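2-hydroxyisobutanoyl-CoA mutase large subunit (Aquincola tertiaricarbonis, PDB 4R3U) catalyses, together with its small cobalamin-binding subunit, the isomerization of 2-hydroxyisobutyryl-CoA and (S)-3-hydroxybutyryl-CoA, supplying the substrate-binding part of the enzyme. Local coordinates at residues Y255-E259 / Q343-A347; S262-Q266 / Y429-I433; E267-L272 / F298-S302. All coordinates share one frame. Numbering follows the deposited sequence.

Interaction 1: residues Y255-E259 / Q343-A347; sequences YHISE and QTAAA. With 3HC (3-hydroxybutanoyl-coenzyme A), chain E.
This is a buried active-site contact at the C-terminal mouth of the TIM barrel, where the short helix 255-259 packs on the end of strand 340-344 and the turn after it. The helix spans little more than one turn, closed by Glu259 N to Tyr255 O at 2.8 Å. Residues 343-344 are extended, Ala345 leads out of the strand, and Ala346-Ala347 start a 3-10 segment. CA atoms are closest for Tyr255-Gln343 (7.4 Å) and Glu259-Ala347 (6.2 Å). Tyr255, chi1 t, directs its ring at the strand: Gln343 OE1 lies over one face, and Tyr255 OH is 3.4 Å from Ala346 CB. Glu259, with chi1 and chi2 both m, brings its carboxylate to the turn, where Ala347 N donates to Glu259 OE1 at 3.1 Å and weakly to OE2, also at 3.1 Å. The small alanines let this acid reach the backbone N-H. The two elements also meet the substrate: His256 NE2 donates to thioester oxygen O1 of 3HC (2.9 Å), a bond for which the imidazole N-H is well suited, while Gln343 OE1 and Tyr255 CE2 lie 3.2 and 3.6 Å from 3HC C2. The fully extended Gln343 has its amide nitrogen bonded to Asn379. Cobalamin touches Tyr255, His256, Glu259 and Ala346, and Arg31 of the small subunit bonds to Glu259 O, placing the contact at the cofactor interface. Strand 298-302 runs beside strand 340-344, with Phe299 against both Tyr255 and His256, and helix 213-219 covers the His256-Ile257 side.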
loop_
_atom_site.group_PDB
_atom_site.type_symbol
_atom_site.label_atom_id
_atom_site.label_comp_id
_atom_site.label_asym_id
_atom_site.label_seq_id
_atom_site.Cartn_x
_atom_site.Cartn_y
_atom_site.Cartn_z
ATOM N N TYR A 255 1.643 19.131 -10.002
ATOM C CA TYR A 255 1.493 17.808 -10.583
ATOM C C TYR A 255 2.162 17.647 -11.973
ATOM O O TYR A 255 2.972 16.736 -12.186
ATOM C CB TYR A 255 -0.001 17.393 -10.637
ATOM C CG TYR A 255 -0.201 15.976 -11.152
ATOM C CD1 TYR A 255 -0.084 14.877 -10.299
ATOM C CD2 TYR A 255 -0.428 15.729 -12.506
ATOM C CE1 TYR A 255 -0.166 13.571 -10.781
ATOM C CE2 TYR A 255 -0.525 14.426 -12.999
ATOM C CZ TYR A 255 -0.391 13.347 -12.134
ATOM O OH TYR A 255 -0.493 12.055 -12.610
ATOM N N HIS A 256 1.787 18.527 -12.908
ATOM C CA HIS A 256 2.232 18.521 -14.293
ATOM C C HIS A 256 3.698 18.832 -14.413
ATOM O O HIS A 256 4.343 18.304 -15.316
ATOM C CB HIS A 256 1.381 19.487 -15.117
ATOM C CG HIS A 256 -0.075 19.422 -14.765
ATOM N ND1 HIS A 256 -0.605 20.190 -13.726
ATOM C CD2 HIS A 256 -1.061 18.664 -15.296
ATOM C CE1 HIS A 256 -1.891 19.884 -13.682
ATOM N NE2 HIS A 256 -2.213 18.978 -14.609
ATOM N N ILE A 257 4.229 19.713 -13.515
ATOM C CA ILE A 257 5.647 20.070 -13.463
ATOM C C ILE A 257 6.407 18.784 -13.098
ATOM O O ILE A 257 7.365 18.427 -13.796
ATOM C CB ILE A 257 5.918 21.281 -12.493
ATOM C CG1 ILE A 257 5.309 22.607 -13.048
ATOM C CG2 ILE A 257 7.430 21.466 -12.179
ATOM C CD1 ILE A 257 4.937 23.648 -11.986
ATOM N N SER A 258 5.935 18.052 -12.056
ATOM C CA SER A 258 6.549 16.774 -11.659
ATOM C C SER A 258 6.488 15.748 -12.803
ATOM O O SER A 258 7.509 15.162 -13.181
ATOM C CB SER A 258 5.858 16.205 -10.426
ATOM O OG SER A 258 6.540 15.045 -9.986
ATOM N N GLU A 259 5.277 15.530 -13.332
ATOM C CA GLU A 259 5.007 14.571 -14.405
ATOM C C GLU A 259 5.734 14.877 -15.733
ATOM O O GLU A 259 5.995 13.945 -16.515
ATOM C CB GLU A 259 3.505 14.366 -14.571
ATOM C CG GLU A 259 2.889 13.658 -13.380
ATOM C CD GLU A 259 3.032 12.152 -13.379
ATOM O OE1 GLU A 259 3.563 11.606 -12.387
ATOM O OE2 GLU A 259 2.643 11.520 -14.388
ATOM N N GLN A 343 -2.893 13.909 -6.660
ATOM C CA GLN A 343 -3.026 12.773 -7.552
ATOM C C GLN A 343 -1.756 12.001 -7.368
ATOM O O GLN A 343 -0.689 12.606 -7.238
ATOM C CB GLN A 343 -3.222 13.199 -9.016
ATOM C CG GLN A 343 -3.515 12.021 -9.964
ATOM C CD GLN A 343 -3.833 12.448 -11.380
ATOM O OE1 GLN A 343 -4.120 13.609 -11.679
ATOM N NE2 GLN A 343 -3.834 11.507 -12.283
ATOM N N THR A 344 -1.862 10.667 -7.326
ATOM C CA THR A 344 -0.723 9.782 -7.185
ATOM C C THR A 344 0.094 9.855 -8.478
ATOM O O THR A 344 -0.472 10.192 -9.540
ATOM C CB THR A 344 -1.183 8.380 -6.722
ATOM O OG1 THR A 344 -2.018 7.782 -7.716
ATOM C CG2 THR A 344 -1.930 8.415 -5.377
ATOM N N ALA A 345 1.439 9.620 -8.393
ATOM C CA ALA A 345 2.311 9.705 -9.561
ATOM C C ALA A 345 2.096 8.625 -10.610
ATOM O O ALA A 345 2.551 7.475 -10.471
ATOM C CB ALA A 345 3.764 9.745 -9.132
ATOM N N ALA A 346 1.460 9.023 -11.707
ATOM C CA ALA A 346 1.185 8.200 -12.875
ATOM C C ALA A 346 2.540 7.776 -13.557
ATOM O O ALA A 346 2.664 6.640 -14.039
ATOM C CB ALA A 346 0.352 9.010 -13.813
ATOM N N ALA A 347 3.572 8.674 -13.526
ATOM C CA ALA A 347 4.875 8.388 -14.110
ATOM C C ALA A 347 5.642 7.197 -13.431
ATOM O O ALA A 347 6.588 6.653 -14.044
ATOM C CB ALA A 347 5.734 9.651 -14.145
HETATM N N1A 3HC E . -13.896 20.424 9.436
HETATM C C2A 3HC E . -14.974 21.364 9.051
HETATM N N3A 3HC E . -15.064 21.541 7.596
HETATM C C4A 3HC E . -14.237 20.885 6.748
HETATM C C5A 3HC E . -13.275 20.047 7.191
HETATM C C6A 3HC E . -13.103 19.845 8.516
HETATM N N6A 3HC E . -12.135 19.010 8.894
HETATM N N7A 3HC E . -12.649 19.558 6.117
HETATM C C8A 3HC E . -13.217 20.075 5.031
HETATM N N9A 3HC E . -14.172 20.915 5.419
HETATM C C1B 3HC E . -15.095 21.743 4.585
HETATM C C2B 3HC E . -14.367 22.804 3.787
HETATM O O2B 3HC E . -14.188 24.006 4.543
HETATM C C3B 3HC E . -15.298 23.007 2.603
HETATM O O3B 3HC E . -16.394 23.887 2.954
HETATM P P3B 3HC E . -16.909 25.085 2.001
HETATM O O7A 3HC E . -17.338 24.378 0.777
HETATM O O8A 3HC E . -18.017 25.655 2.807
HETATM O O9A 3HC E . -15.705 25.938 1.880
HETATM C C4B 3HC E . -15.869 21.614 2.360
HETATM O O4B 3HC E . -15.743 20.885 3.618
HETATM C C5B 3HC E . -15.135 20.907 1.207
HETATM O O5B 3HC E . -13.813 20.506 1.632
HETATM P P1A 3HC E . -12.439 21.073 0.966
HETATM O O1A 3HC E . -12.637 22.417 0.359
HETATM O O2A 3HC E . -11.352 20.902 1.945
HETATM O O3A 3HC E . -12.262 19.891 -0.160
HETATM P P2A 3HC E . -12.687 19.944 -1.727
HETATM O O4A 3HC E . -12.385 18.631 -2.316
HETATM O O5A 3HC E . -14.048 20.507 -1.902
HETATM O O6A 3HC E . -11.662 21.022 -2.265
HETATM C CBP 3HC E . -9.679 21.895 -3.351
HETATM C CCP 3HC E . -10.246 20.814 -2.404
HETATM C CDP 3HC E . -9.810 23.235 -2.614
HETATM C CEP 3HC E . -8.187 21.632 -3.588
HETATM C CAP 3HC E . -10.477 21.946 -4.697
HETATM O OAP 3HC E . -10.087 23.021 -5.579
HETATM C C9P 3HC E . -10.648 20.600 -5.457
HETATM O O9P 3HC E . -11.587 19.841 -5.209
HETATM N N8P 3HC E . -9.778 20.368 -6.453
HETATM C C7P 3HC E . -9.883 19.165 -7.288
HETATM C C6P 3HC E . -8.951 19.272 -8.487
HETATM C C5P 3HC E . -8.945 17.995 -9.334
HETATM O O5P 3HC E . -9.550 16.972 -9.002
HETATM N N4P 3HC E . -8.225 18.116 -10.455
HETATM C C3P 3HC E . -8.064 17.020 -11.399
HETATM C C2P 3HC E . -6.792 17.263 -12.165
HETATM S S1P 3HC E . -6.427 15.903 -13.316
HETATM C C1 3HC E . -4.926 16.601 -14.023
HETATM O O1 3HC E . -4.799 17.787 -14.322
HETATM C C2 3HC E . -3.727 15.647 -14.166
HETATM C C3 3HC E . -3.859 14.722 -15.379
HETATM O O3 3HC E . -5.067 13.977 -15.275
HETATM C C4 3HC E . -3.826 15.514 -16.695
#

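Interaction 2: residues S262-Q266 / Y429-I433; sequences SSPLQ and YEKKI
A capping box starts helix 264-283, and its first turn packs on the middle of helix 420-442. Ser263 is the N-cap: Gln266 N donates to Ser263 OG (3.0 Å) and Ser263 N to Gln266 OE1 (2.9 Å). Pro264 suits the first turn, where no backbone N-H is needed. The 429-433 turn is regular helix (Ile433 N to Tyr429 O, 2.7 Å), and Leu265 and Ile433 have the nearest CA atoms, 6.6 Å apart. Leu265, chi1 t and chi2 p, brings CD1 within 3.6 Å of Lys432 CB and 3.7 Å of Ile433 CG1. The Tyr429 ring presents its edge, with Tyr429 OH 3.3 Å from Pro264 CB and CE1 3.6 Å from Leu265 N. One water accepts from Leu265 N (2.9 Å) and donates to Tyr429 OH (3.0 Å), which also bonds to Glu308. The joint is thus mainly apolar between the helices, with water serving an N-H that the start of a helix cannot satisfy with its own carbonyls.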
loop_
_atom_site.group_PDB
_atom_site.type_symbol
_atom_site.label_atom_id
_atom_site.label_comp_id
_atom_site.label_asym_id
_atom_site.label_seq_id
_atom_site.Cartn_x
_atom_site.Cartn_y
_atom_site.Cartn_z
ATOM N N SER A 262 10.071 16.877 -13.424
ATOM C CA SER A 262 10.718 17.692 -12.382
ATOM C C SER A 262 11.010 16.910 -11.113
ATOM O O SER A 262 10.507 15.807 -10.887
ATOM C CB SER A 262 9.874 18.922 -12.042
ATOM O OG SER A 262 9.012 18.716 -10.925
ATOM N N SER A 263 11.804 17.523 -10.265
ATOM C CA SER A 263 12.100 17.002 -8.953
ATOM C C SER A 263 10.973 17.517 -8.035
ATOM O O SER A 263 10.336 18.532 -8.369
ATOM C CB SER A 263 13.439 17.568 -8.472
ATOM O OG SER A 263 13.322 18.975 -8.376
ATOM N N PRO A 264 10.751 16.898 -6.847
ATOM C CA PRO A 264 9.784 17.465 -5.893
ATOM C C PRO A 264 10.089 18.935 -5.493
ATOM O O PRO A 264 9.168 19.695 -5.235
ATOM C CB PRO A 264 9.900 16.511 -4.701
ATOM C CG PRO A 264 10.347 15.224 -5.304
ATOM C CD PRO A 264 11.349 15.662 -6.309
ATOM N N LEU A 265 11.367 19.339 -5.480
ATOM C CA LEU A 265 11.781 20.709 -5.174
ATOM C C LEU A 265 11.374 21.672 -6.288
ATOM O O LEU A 265 10.904 22.766 -5.995
ATOM C CB LEU A 265 13.299 20.809 -4.908
ATOM C CG LEU A 265 13.846 22.221 -4.555
ATOM C CD1 LEU A 265 13.172 22.794 -3.295
ATOM C CD2 LEU A 265 15.345 22.205 -4.425
ATOM N N GLN A 266 11.553 21.271 -7.555
ATOM C CA GLN A 266 11.145 22.081 -8.710
ATOM C C GLN A 266 9.620 22.190 -8.729
ATOM O O GLN A 266 9.080 23.278 -8.917
ATOM C CB GLN A 266 11.679 21.498 -10.020
ATOM C CG GLN A 266 13.185 21.677 -10.203
ATOM C CD GLN A 266 13.794 20.648 -11.125
ATOM O OE1 GLN A 266 13.137 19.742 -11.631
ATOM N NE2 GLN A 266 15.086 20.713 -11.309
ATOM N N TYR A 429 13.407 21.310 2.657
ATOM C CA TYR A 429 12.554 21.717 1.543
ATOM C C TYR A 429 12.207 23.218 1.585
ATOM O O TYR A 429 12.408 23.899 0.582
ATOM C CB TYR A 429 11.287 20.837 1.442
ATOM C CG TYR A 429 11.472 19.739 0.429
ATOM C CD1 TYR A 429 11.170 19.949 -0.921
ATOM C CD2 TYR A 429 12.094 18.542 0.780
ATOM C CE1 TYR A 429 11.435 18.973 -1.880
ATOM C CE2 TYR A 429 12.348 17.556 -0.166
ATOM C CZ TYR A 429 12.011 17.772 -1.492
ATOM O OH TYR A 429 12.318 16.818 -2.425
ATOM N N GLU A 430 11.772 23.730 2.760
ATOM C CA GLU A 430 11.423 25.132 3.015
ATOM C C GLU A 430 12.541 26.093 2.557
ATOM O O GLU A 430 12.315 26.944 1.701
ATOM C CB GLU A 430 11.118 25.322 4.508
ATOM C CG GLU A 430 10.602 26.712 4.830
ATOM C CD GLU A 430 10.707 27.154 6.272
ATOM O OE1 GLU A 430 10.282 28.293 6.568
ATOM O OE2 GLU A 430 11.273 26.397 7.093
ATOM N N LYS A 431 13.754 25.903 3.102
ATOM C CA LYS A 431 14.938 26.690 2.791
ATOM C C LYS A 431 15.296 26.614 1.299
ATOM O O LYS A 431 15.521 27.656 0.678
ATOM C CB LYS A 431 16.114 26.285 3.695
ATOM C CG LYS A 431 15.873 26.636 5.165
ATOM C CD LYS A 431 16.886 25.994 6.107
ATOM C CE LYS A 431 16.674 26.384 7.557
ATOM N NZ LYS A 431 17.523 25.586 8.491
ATOM N N LYS A 432 15.302 25.397 0.720
ATOM C CA LYS A 432 15.619 25.175 -0.700
ATOM C C LYS A 432 14.582 25.801 -1.604
ATOM O O LYS A 432 14.953 26.359 -2.640
ATOM C CB LYS A 432 15.848 23.690 -1.021
ATOM C CG LYS A 432 17.125 23.079 -0.431
ATOM C CD LYS A 432 18.402 23.447 -1.176
ATOM C CE LYS A 432 19.610 23.245 -0.286
ATOM N NZ LYS A 432 20.813 23.962 -0.797
ATOM N N ILE A 433 13.292 25.781 -1.181
ATOM C CA ILE A 433 12.176 26.429 -1.900
ATOM C C ILE A 433 12.380 27.950 -1.900
ATOM O O ILE A 433 12.313 28.563 -2.963
ATOM C CB ILE A 433 10.785 26.043 -1.313
ATOM C CG1 ILE A 433 10.335 24.625 -1.759
ATOM C CG2 ILE A 433 9.697 27.106 -1.618
ATOM C CD1 ILE A 433 9.382 23.898 -0.705
HETATM O O HOH W 1 13.635 17.623 -5.030
#

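Interaction 3: residues E267-L272 / F298-S302; sequences EAAFTL and FFFVS. With 3HC (3-hydroxybutanoyl-coenzyme A), chain E.
Glu267 opens the segment, on helix 264-283, which runs almost antiparallel to strand 298-302 (171°, axes 10.1 Å apart). With chi1 and chi2 both t, its extended side chain crosses to the strand and OE2 accepts from Val301 N at 3.1 Å. The same oxygen lies 3.2 Å from Phe300 CD1, at the ring edge, and Glu267 OE1 is 3.3 Å from Val301 CG1. This buried charge is balanced by Lys312, which pairs with OE1 and also bonds to Val301 O. Ala268 keeps that flank slim against helix 306-327 and helix 420-442. One turn on, Thr271 (chi1 m) returns its hydroxyl to the helix, OG1 donating to Glu267 O at 2.6 Å, so that CG2 can pack 3.6 Å from Phe300 CE1 and 3.8 Å from Phe298 CD2. Leu272 ends the contact, its CD2 4.3 Å from Phe298 CE2. The nearest CA pairs are Glu267-Phe300 (7.9 Å) and Thr271-Phe298 (8.3 Å). Phe299 faces the barrel interior instead, with CE2 3.4 Å from O1 of 3HC. This is the packing of a TIM-barrel beta-alpha-beta crossover, the helix linking strand 252-253 to its parallel neighbour 298-302, whose inner face lines the substrate pocket.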
loop_
_atom_site.group_PDB
_atom_site.type_symbol
_atom_site.label_atom_id
_atom_site.label_comp_id
_atom_site.label_asym_id
_atom_site.label_seq_id
_atom_site.Cartn_x
_atom_site.Cartn_y
_atom_site.Cartn_z
ATOM N N GLU A 267 8.936 21.094 -8.418
ATOM C CA GLU A 267 7.489 21.061 -8.344
ATOM C C GLU A 267 6.975 22.106 -7.345
ATOM O O GLU A 267 6.243 23.028 -7.738
ATOM C CB GLU A 267 7.005 19.659 -7.950
ATOM C CG GLU A 267 5.507 19.661 -7.724
ATOM C CD GLU A 267 4.892 18.440 -7.095
ATOM O OE1 GLU A 267 5.648 17.545 -6.663
ATOM O OE2 GLU A 267 3.643 18.397 -7.009
ATOM N N ALA A 268 7.387 21.965 -6.071
ATOM C CA ALA A 268 7.025 22.852 -4.968
ATOM C C ALA A 268 7.366 24.317 -5.257
ATOM O O ALA A 268 6.486 25.183 -5.206
ATOM C CB ALA A 268 7.708 22.388 -3.673
ATOM N N ALA A 269 8.633 24.591 -5.577
ATOM C CA ALA A 269 9.119 25.952 -5.837
ATOM C C ALA A 269 8.540 26.630 -7.063
ATOM O O ALA A 269 8.204 27.800 -6.978
ATOM C CB ALA A 269 10.635 25.969 -5.888
ATOM N N PHE A 270 8.398 25.912 -8.198
ATOM C CA PHE A 270 7.850 26.511 -9.431
ATOM C C PHE A 270 6.350 26.821 -9.317
ATOM O O PHE A 270 5.894 27.799 -9.909
ATOM C CB PHE A 270 8.192 25.673 -10.678
ATOM C CG PHE A 270 9.665 25.418 -10.966
ATOM C CD1 PHE A 270 10.663 26.087 -10.259
ATOM C CD2 PHE A 270 10.048 24.539 -11.968
ATOM C CE1 PHE A 270 12.005 25.861 -10.534
ATOM C CE2 PHE A 270 11.396 24.355 -12.271
ATOM C CZ PHE A 270 12.362 24.999 -11.539
ATOM N N THR A 271 5.616 26.052 -8.489
ATOM C CA THR A 271 4.197 26.267 -8.225
ATOM C C THR A 271 4.048 27.527 -7.375
ATOM O O THR A 271 3.176 28.371 -7.663
ATOM C CB THR A 271 3.557 25.031 -7.572
ATOM O OG1 THR A 271 3.826 23.898 -8.381
ATOM C CG2 THR A 271 2.048 25.168 -7.412
ATOM N N LEU A 272 4.908 27.668 -6.353
ATOM C CA LEU A 272 4.919 28.865 -5.525
ATOM C C LEU A 272 5.320 30.113 -6.325
ATOM O O LEU A 272 4.712 31.169 -6.130
ATOM C CB LEU A 272 5.751 28.671 -4.257
ATOM C CG LEU A 272 5.132 27.700 -3.239
ATOM C CD1 LEU A 272 5.976 27.603 -2.000
ATOM C CD2 LEU A 272 3.691 28.086 -2.880
ATOM N N PHE A 298 -4.407 24.599 -4.658
ATOM C CA PHE A 298 -3.268 23.976 -5.348
ATOM C C PHE A 298 -3.536 22.532 -5.750
ATOM O O PHE A 298 -4.527 21.924 -5.327
ATOM C CB PHE A 298 -2.029 24.049 -4.436
ATOM C CG PHE A 298 -1.599 25.455 -4.128
ATOM C CD1 PHE A 298 -2.223 26.188 -3.118
ATOM C CD2 PHE A 298 -0.604 26.070 -4.871
ATOM C CE1 PHE A 298 -1.866 27.514 -2.875
ATOM C CE2 PHE A 298 -0.229 27.395 -4.605
ATOM C CZ PHE A 298 -0.869 28.105 -3.619
ATOM N N PHE A 299 -2.649 21.993 -6.580
ATOM C CA PHE A 299 -2.716 20.611 -7.042
ATOM C C PHE A 299 -1.298 20.058 -7.116
ATOM O O PHE A 299 -0.458 20.556 -7.870
ATOM C CB PHE A 299 -3.475 20.522 -8.393
ATOM C CG PHE A 299 -3.413 19.217 -9.165
ATOM C CD1 PHE A 299 -3.446 17.990 -8.506
ATOM C CD2 PHE A 299 -3.400 19.217 -10.550
ATOM C CE1 PHE A 299 -3.417 16.796 -9.215
ATOM C CE2 PHE A 299 -3.390 18.011 -11.268
ATOM C CZ PHE A 299 -3.426 16.806 -10.596
ATOM N N PHE A 300 -1.024 19.040 -6.302
ATOM C CA PHE A 300 0.302 18.398 -6.248
ATOM C C PHE A 300 0.247 16.889 -6.492
ATOM O O PHE A 300 -0.792 16.265 -6.320
ATOM C CB PHE A 300 1.002 18.717 -4.908
ATOM C CG PHE A 300 1.269 20.194 -4.735
ATOM C CD1 PHE A 300 2.204 20.852 -5.540
ATOM C CD2 PHE A 300 0.556 20.943 -3.797
ATOM C CE1 PHE A 300 2.425 22.223 -5.401
ATOM C CE2 PHE A 300 0.791 22.308 -3.651
ATOM C CZ PHE A 300 1.711 22.946 -4.461
ATOM N N VAL A 301 1.368 16.318 -6.886
ATOM C CA VAL A 301 1.508 14.876 -7.061
ATOM C C VAL A 301 1.900 14.275 -5.689
ATOM O O VAL A 301 2.435 14.985 -4.819
ATOM C CB VAL A 301 2.608 14.535 -8.150
ATOM C CG1 VAL A 301 4.017 14.887 -7.666
ATOM C CG2 VAL A 301 2.541 13.087 -8.589
ATOM N N SER A 302 1.680 12.971 -5.534
ATOM C CA SER A 302 2.193 12.191 -4.425
ATOM C C SER A 302 3.081 11.193 -5.138
ATOM O O SER A 302 2.595 10.239 -5.771
ATOM C CB SER A 302 1.090 11.481 -3.661
ATOM O OG SER A 302 1.712 10.742 -2.625
HETATM N N1A 3HC E . -13.896 20.424 9.436
HETATM C C2A 3HC E . -14.974 21.364 9.051
HETATM N N3A 3HC E . -15.064 21.541 7.596
HETATM C C4A 3HC E . -14.237 20.885 6.748
HETATM C C5A 3HC E . -13.275 20.047 7.191
HETATM C C6A 3HC E . -13.103 19.845 8.516
HETATM N N6A 3HC E . -12.135 19.010 8.894
HETATM N N7A 3HC E . -12.649 19.558 6.117
HETATM C C8A 3HC E . -13.217 20.075 5.031
HETATM N N9A 3HC E . -14.172 20.915 5.419
HETATM C C1B 3HC E . -15.095 21.743 4.585
HETATM C C2B 3HC E . -14.367 22.804 3.787
HETATM O O2B 3HC E . -14.188 24.006 4.543
HETATM C C3B 3HC E . -15.298 23.007 2.603
HETATM O O3B 3HC E . -16.394 23.887 2.954
HETATM P P3B 3HC E . -16.909 25.085 2.001
HETATM O O7A 3HC E . -17.338 24.378 0.777
HETATM O O8A 3HC E . -18.017 25.655 2.807
HETATM O O9A 3HC E . -15.705 25.938 1.880
HETATM C C4B 3HC E . -15.869 21.614 2.360
HETATM O O4B 3HC E . -15.743 20.885 3.618
HETATM C C5B 3HC E . -15.135 20.907 1.207
HETATM O O5B 3HC E . -13.813 20.506 1.632
HETATM P P1A 3HC E . -12.439 21.073 0.966
HETATM O O1A 3HC E . -12.637 22.417 0.359
HETATM O O2A 3HC E . -11.352 20.902 1.945
HETATM O O3A 3HC E . -12.262 19.891 -0.160
HETATM P P2A 3HC E . -12.687 19.944 -1.727
HETATM O O4A 3HC E . -12.385 18.631 -2.316
HETATM O O5A 3HC E . -14.048 20.507 -1.902
HETATM O O6A 3HC E . -11.662 21.022 -2.265
HETATM C CBP 3HC E . -9.679 21.895 -3.351
HETATM C CCP 3HC E . -10.246 20.814 -2.404
HETATM C CDP 3HC E . -9.810 23.235 -2.614
HETATM C CEP 3HC E . -8.187 21.632 -3.588
HETATM C CAP 3HC E . -10.477 21.946 -4.697
HETATM O OAP 3HC E . -10.087 23.021 -5.579
HETATM C C9P 3HC E . -10.648 20.600 -5.457
HETATM O O9P 3HC E . -11.587 19.841 -5.209
HETATM N N8P 3HC E . -9.778 20.368 -6.453
HETATM C C7P 3HC E . -9.883 19.165 -7.288
HETATM C C6P 3HC E . -8.951 19.272 -8.487
HETATM C C5P 3HC E . -8.945 17.995 -9.334
HETATM O O5P 3HC E . -9.550 16.972 -9.002
HETATM N N4P 3HC E . -8.225 18.116 -10.455
HETATM C C3P 3HC E . -8.064 17.020 -11.399
HETATM C C2P 3HC E . -6.792 17.263 -12.165
HETATM S S1P 3HC E . -6.427 15.903 -13.316
HETATM C C1 3HC E . -4.926 16.601 -14.023
HETATM O O1 3HC E . -4.799 17.787 -14.322
HETATM C C2 3HC E . -3.727 15.647 -14.166
HETATM C C3 3HC E . -3.859 14.722 -15.379
HETATM O O3 3HC E . -5.067 13.977 -15.275
HETATM C C4 3HC E . -3.826 15.514 -16.695
#

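In the fold
All three contacts are largely buried, yet they differ in distance from the active site, interaction 2 being the one away from it. Interactions 1 and 3 both meet the substrate, the second through Phe299, which also packs on Tyr255 and His256, and their strands 340-344 and 298-302 are sheet neighbours. Interaction 2 belongs to the outer layer, away from the annotated sites. Helix 264-283 is shared by interactions 2 and 3, turning one face to the barrel and another to helix 420-442, where Ile433 also meets Ala268 and Leu272. Chemistry follows place: carboxylates bind backbone N-H groups in interactions 1 and 3, whereas interaction 2 relies on apolar packing and a water.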